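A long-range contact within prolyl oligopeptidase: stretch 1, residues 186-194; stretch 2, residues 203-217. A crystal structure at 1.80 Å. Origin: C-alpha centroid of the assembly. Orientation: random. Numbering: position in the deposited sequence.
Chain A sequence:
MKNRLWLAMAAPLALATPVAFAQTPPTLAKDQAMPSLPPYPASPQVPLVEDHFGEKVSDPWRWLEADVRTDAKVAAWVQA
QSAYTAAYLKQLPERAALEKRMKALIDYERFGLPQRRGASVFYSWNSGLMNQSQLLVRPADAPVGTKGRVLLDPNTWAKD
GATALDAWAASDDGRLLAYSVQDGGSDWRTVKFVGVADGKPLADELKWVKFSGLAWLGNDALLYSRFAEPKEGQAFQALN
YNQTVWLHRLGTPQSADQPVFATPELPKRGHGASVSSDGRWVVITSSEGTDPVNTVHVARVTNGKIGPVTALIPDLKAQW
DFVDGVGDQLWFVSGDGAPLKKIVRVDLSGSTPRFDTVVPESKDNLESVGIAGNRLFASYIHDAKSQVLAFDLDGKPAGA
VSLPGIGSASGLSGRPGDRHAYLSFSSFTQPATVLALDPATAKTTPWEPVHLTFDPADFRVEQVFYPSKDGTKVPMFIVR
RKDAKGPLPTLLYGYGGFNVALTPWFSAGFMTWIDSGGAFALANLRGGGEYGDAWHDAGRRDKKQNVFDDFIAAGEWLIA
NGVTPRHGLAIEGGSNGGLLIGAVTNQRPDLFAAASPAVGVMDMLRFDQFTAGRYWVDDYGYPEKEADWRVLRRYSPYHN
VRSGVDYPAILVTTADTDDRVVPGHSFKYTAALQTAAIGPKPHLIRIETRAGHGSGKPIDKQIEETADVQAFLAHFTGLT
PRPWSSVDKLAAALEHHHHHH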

# COMPACT_ATOMS: atom_id res chain seq x y z
N SER A 186 -13.62 20.06 -3.51
CA SER A 186 -14.91 19.66 -4.10
C SER A 186 -14.86 18.31 -4.82
O SER A 186 -13.85 17.92 -5.40
CB SER A 186 -15.35 20.74 -5.08
OG SER A 186 -16.62 20.41 -5.59
N ASP A 187 -15.98 17.59 -4.80
CA ASP A 187 -16.13 16.38 -5.64
C ASP A 187 -16.51 16.71 -7.09
O ASP A 187 -16.44 15.85 -7.95
CB ASP A 187 -17.21 15.47 -5.07
CG ASP A 187 -16.80 14.80 -3.78
OD1 ASP A 187 -15.61 14.41 -3.64
OD2 ASP A 187 -17.64 14.58 -2.89
N TRP A 188 -16.98 17.94 -7.32
CA TRP A 188 -17.31 18.39 -8.68
C TRP A 188 -15.99 18.52 -9.47
O TRP A 188 -14.93 18.77 -8.89
CB TRP A 188 -17.99 19.76 -8.65
CG TRP A 188 -19.42 19.78 -8.09
CD1 TRP A 188 -19.88 20.48 -6.98
CD2 TRP A 188 -20.57 19.11 -8.63
NE1 TRP A 188 -21.22 20.25 -6.80
CE2 TRP A 188 -21.68 19.43 -7.80
CE3 TRP A 188 -20.77 18.27 -9.75
CZ2 TRP A 188 -22.97 18.92 -8.05
CZ3 TRP A 188 -22.03 17.79 -10.00
CH2 TRP A 188 -23.14 18.12 -9.15
N ARG A 189 -16.07 18.38 -10.79
CA ARG A 189 -14.94 18.57 -11.66
C ARG A 189 -15.34 19.44 -12.82
O ARG A 189 -16.53 19.55 -13.19
CB ARG A 189 -14.47 17.23 -12.19
CG ARG A 189 -13.90 16.32 -11.15
CD ARG A 189 -12.58 16.77 -10.53
NE ARG A 189 -12.10 15.79 -9.57
CZ ARG A 189 -12.41 15.78 -8.28
NH1 ARG A 189 -13.22 16.68 -7.77
NH2 ARG A 189 -11.94 14.84 -7.50
N THR A 190 -14.36 20.10 -13.41
CA THR A 190 -14.55 20.79 -14.67
C THR A 190 -13.66 20.05 -15.64
O THR A 190 -12.48 19.85 -15.33
CB THR A 190 -14.08 22.22 -14.61
OG1 THR A 190 -14.83 22.95 -13.62
CG2 THR A 190 -14.31 22.95 -16.02
N VAL A 191 -14.19 19.62 -16.78
CA VAL A 191 -13.35 18.99 -17.79
C VAL A 191 -12.95 20.01 -18.83
O VAL A 191 -13.77 20.72 -19.32
CB VAL A 191 -14.05 17.82 -18.45
CG1 VAL A 191 -13.18 17.23 -19.54
CG2 VAL A 191 -14.37 16.73 -17.38
N LYS A 192 -11.66 20.10 -19.12
CA LYS A 192 -11.10 21.10 -20.04
C LYS A 192 -10.29 20.31 -21.08
O LYS A 192 -10.05 19.11 -20.95
CB LYS A 192 -10.16 22.03 -19.29
CG LYS A 192 -10.87 22.93 -18.31
CD LYS A 192 -9.94 23.90 -17.63
CE LYS A 192 -10.65 24.53 -16.46
NZ LYS A 192 -9.90 25.66 -15.87
N PHE A 193 -9.84 21.00 -22.11
CA PHE A 193 -9.14 20.37 -23.21
C PHE A 193 -7.96 21.26 -23.61
O PHE A 193 -8.03 22.50 -23.60
CB PHE A 193 -10.10 20.17 -24.40
CG PHE A 193 -11.33 19.33 -24.11
CD1 PHE A 193 -12.46 19.88 -23.53
CD2 PHE A 193 -11.35 17.97 -24.46
CE1 PHE A 193 -13.56 19.11 -23.25
CE2 PHE A 193 -12.45 17.19 -24.24
CZ PHE A 193 -13.57 17.73 -23.64
N VAL A 194 -6.88 20.62 -24.06
CA VAL A 194 -5.74 21.31 -24.63
C VAL A 194 -5.38 20.63 -25.97
O VAL A 194 -5.60 19.42 -26.17
CB VAL A 194 -4.58 21.28 -23.62
CG1 VAL A 194 -4.09 19.88 -23.34
CG2 VAL A 194 -3.44 22.11 -24.05
N ALA A 203 -11.63 25.92 -26.07
CA ALA A 203 -12.63 26.73 -25.42
C ALA A 203 -13.48 25.85 -24.53
O ALA A 203 -13.98 26.32 -23.49
CB ALA A 203 -13.51 27.43 -26.47
N ASP A 204 -13.67 24.59 -24.94
CA ASP A 204 -14.68 23.67 -24.35
C ASP A 204 -14.41 23.45 -22.90
O ASP A 204 -13.23 23.21 -22.49
CB ASP A 204 -14.67 22.28 -25.00
CG ASP A 204 -14.80 22.31 -26.52
OD1 ASP A 204 -13.99 23.02 -27.21
OD2 ASP A 204 -15.67 21.61 -27.09
N GLU A 205 -15.47 23.56 -22.11
CA GLU A 205 -15.41 23.19 -20.72
C GLU A 205 -16.70 22.50 -20.37
O GLU A 205 -17.81 22.93 -20.79
CB GLU A 205 -15.20 24.38 -19.79
CG GLU A 205 -13.95 25.22 -20.02
CD GLU A 205 -13.70 26.16 -18.85
OE1 GLU A 205 -14.63 26.38 -18.04
OE2 GLU A 205 -12.58 26.68 -18.74
N LEU A 206 -16.58 21.44 -19.58
CA LEU A 206 -17.73 20.67 -19.17
C LEU A 206 -17.87 20.88 -17.67
O LEU A 206 -16.89 20.66 -16.91
CB LEU A 206 -17.56 19.17 -19.50
CG LEU A 206 -17.31 18.83 -20.98
CD1 LEU A 206 -17.08 17.37 -21.10
CD2 LEU A 206 -18.44 19.20 -21.89
N LYS A 207 -19.07 21.30 -17.26
CA LYS A 207 -19.39 21.53 -15.86
C LYS A 207 -20.31 20.42 -15.35
O LYS A 207 -20.90 19.66 -16.12
CB LYS A 207 -20.04 22.93 -15.66
CG LYS A 207 -19.13 24.12 -15.99
CD LYS A 207 -17.89 24.10 -15.12
CE LYS A 207 -17.09 25.42 -15.13
NZ LYS A 207 -16.09 25.37 -14.01
N TRP A 208 -20.34 20.31 -14.02
CA TRP A 208 -21.17 19.36 -13.25
C TRP A 208 -20.77 17.92 -13.43
O TRP A 208 -21.56 17.00 -13.27
CB TRP A 208 -22.66 19.57 -13.50
CG TRP A 208 -22.99 21.00 -13.44
CD1 TRP A 208 -23.36 21.80 -14.50
CD2 TRP A 208 -22.90 21.86 -12.30
NE1 TRP A 208 -23.55 23.09 -14.06
CE2 TRP A 208 -23.27 23.16 -12.72
CE3 TRP A 208 -22.57 21.65 -10.95
CZ2 TRP A 208 -23.30 24.25 -11.84
CZ3 TRP A 208 -22.60 22.73 -10.07
CH2 TRP A 208 -22.97 24.02 -10.52
N VAL A 209 -19.49 17.74 -13.74
CA VAL A 209 -18.93 16.41 -13.90
C VAL A 209 -18.59 15.97 -12.48
O VAL A 209 -18.11 16.77 -11.67
CB VAL A 209 -17.68 16.50 -14.74
CG1 VAL A 209 -16.95 15.20 -14.78
CG2 VAL A 209 -18.02 17.00 -16.14
N LYS A 210 -18.87 14.73 -12.17
CA LYS A 210 -18.56 14.23 -10.85
C LYS A 210 -18.51 12.74 -10.85
O LYS A 210 -19.36 12.08 -11.48
CB LYS A 210 -19.58 14.74 -9.81
CG LYS A 210 -19.37 14.14 -8.40
CD LYS A 210 -20.19 14.78 -7.28
CE LYS A 210 -21.64 14.91 -7.53
NZ LYS A 210 -22.31 15.57 -6.33
N PHE A 211 -17.53 12.17 -10.16
CA PHE A 211 -17.39 10.71 -10.12
C PHE A 211 -17.43 10.08 -11.52
O PHE A 211 -18.16 9.11 -11.75
CB PHE A 211 -18.46 10.06 -9.22
CG PHE A 211 -18.45 10.57 -7.81
CD1 PHE A 211 -17.26 10.81 -7.16
CD2 PHE A 211 -19.66 10.75 -7.12
CE1 PHE A 211 -17.27 11.33 -5.85
CE2 PHE A 211 -19.68 11.24 -5.84
CZ PHE A 211 -18.46 11.55 -5.20
N SER A 212 -16.59 10.62 -12.41
CA SER A 212 -16.60 10.29 -13.84
C SER A 212 -15.28 9.73 -14.35
O SER A 212 -14.22 10.05 -13.82
CB SER A 212 -16.84 11.60 -14.55
OG SER A 212 -17.02 11.45 -15.94
N GLY A 213 -15.36 8.95 -15.40
CA GLY A 213 -14.25 8.71 -16.29
C GLY A 213 -14.07 9.80 -17.32
O GLY A 213 -14.79 10.81 -17.34
N LEU A 214 -13.08 9.60 -18.18
CA LEU A 214 -12.90 10.43 -19.34
C LEU A 214 -12.65 9.37 -20.39
O LEU A 214 -11.71 8.57 -20.26
CB LEU A 214 -11.66 11.30 -19.21
CG LEU A 214 -11.63 12.33 -18.11
CD1 LEU A 214 -10.28 12.98 -18.07
CD2 LEU A 214 -12.75 13.34 -18.27
N ALA A 215 -13.49 9.31 -21.40
CA ALA A 215 -13.29 8.29 -22.43
C ALA A 215 -13.57 8.87 -23.78
O ALA A 215 -14.69 9.28 -24.08
CB ALA A 215 -14.20 7.11 -22.20
N TRP A 216 -12.55 8.85 -24.65
CA TRP A 216 -12.72 9.41 -25.98
C TRP A 216 -13.49 8.44 -26.87
O TRP A 216 -13.26 7.22 -26.83
CB TRP A 216 -11.35 9.70 -26.60
CG TRP A 216 -10.68 10.93 -26.05
CD1 TRP A 216 -9.85 11.01 -24.97
CD2 TRP A 216 -10.82 12.27 -26.54
NE1 TRP A 216 -9.43 12.30 -24.78
CE2 TRP A 216 -10.03 13.10 -25.72
CE3 TRP A 216 -11.50 12.84 -27.62
CZ2 TRP A 216 -9.92 14.47 -25.92
CZ3 TRP A 216 -11.41 14.17 -27.82
CH2 TRP A 216 -10.59 14.99 -26.99
N LEU A 217 -14.40 8.99 -27.66
CA LEU A 217 -15.09 8.30 -28.71
C LEU A 217 -14.45 8.82 -29.98
O LEU A 217 -14.81 9.87 -30.48
CB LEU A 217 -16.56 8.59 -28.63
CG LEU A 217 -17.46 7.76 -29.52
CD1 LEU A 217 -17.81 6.46 -28.88
CD2 LEU A 217 -18.71 8.58 -29.87
O HOH W 1 -15.32 13.60 -8.97
O HOH W 2 -18.26 21.76 -12.24
O HOH W 3 -10.58 23.73 -22.16

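The apolar centre of this contact is built around Val191. Its side chain shares one face of the sheet with those of Leu206 and Val209, and its CB lies 3.9 Å from Leu206 CB. Its CG2 is 3.9 Å from Val209 CG2 and also 3.9 Å from Leu214 CD2, so one small branched side chain touches three aliphatic neighbours. Phe193 extends this apolar patch: its CZ reaches Leu206 CD1 at 4.3 Å, and its CD2 lies 4.0 Å from Trp216 CH2, bringing a later part of the second stretch into the same cluster.

Beneath these side chains the backbones run antiparallel, the strand axes at 165° and 4.6 Å apart at closest approach. Val191 and Leu206 form a reciprocal pair, with Val191 N donating to Leu206 O at 2.9 Å and Leu206 N donating to Val191 O at 2.9 Å. The register then slips by one residue, a beta bulge, before Arg189 N donates to Val209 O at 2.7 Å. Beside this bond, water 2 bridges Arg189 O and Trp208 N, which are 4.0 Å apart: the water 2 oxygen is 3.0 Å from Arg189 O, to which it donates, and 3.1 Å from Trp208 N, from which it accepts. Water 2 thus serves Arg189 O and Trp208 N at the bulge, while Val209 still faces the same side as Val191. Two further waters extend the ladder. Water 1 links Asp187 O to Phe211 N, and water 3 accepts from Phe193 N (2.8 Å to the water oxygen) and lies 2.7 Å from Asp204 O.

On the other face, Trp188 is sandwiched. The edge of Trp208 meets one face of its ring, the six-membered rings 5.1 Å apart between centroids with planes at 85°. Over the opposite face lies the end of Lys210, bent by a p rotamer at chi3, whose CE and NZ each sit 4.0 Å from the centroid of the Trp188 six-membered ring. The methylene gives a CH-pi contact and the ammonium a cation-pi contact, so a single lysine supplies both greasy and charged surface to the indole, while its NZ also hydrogen-bonds elsewhere in the structure.

Farther out, the chemistry becomes polar. The CA-to-CB bond of Lys207 points away from the first stretch, but the long side chain folds back through m rotamers at chi1 and chi2, letting NZ donate to Thr190 OG1 at 2.8 Å. Lys192 NZ and Glu205 OE2 are 4.1 Å apart, beyond a salt bridge; their opposite charges can still attract at this distance. The pattern is an aliphatic centre extended by aromatic rings, water where the register slips, and long lysine side chains toward the margin.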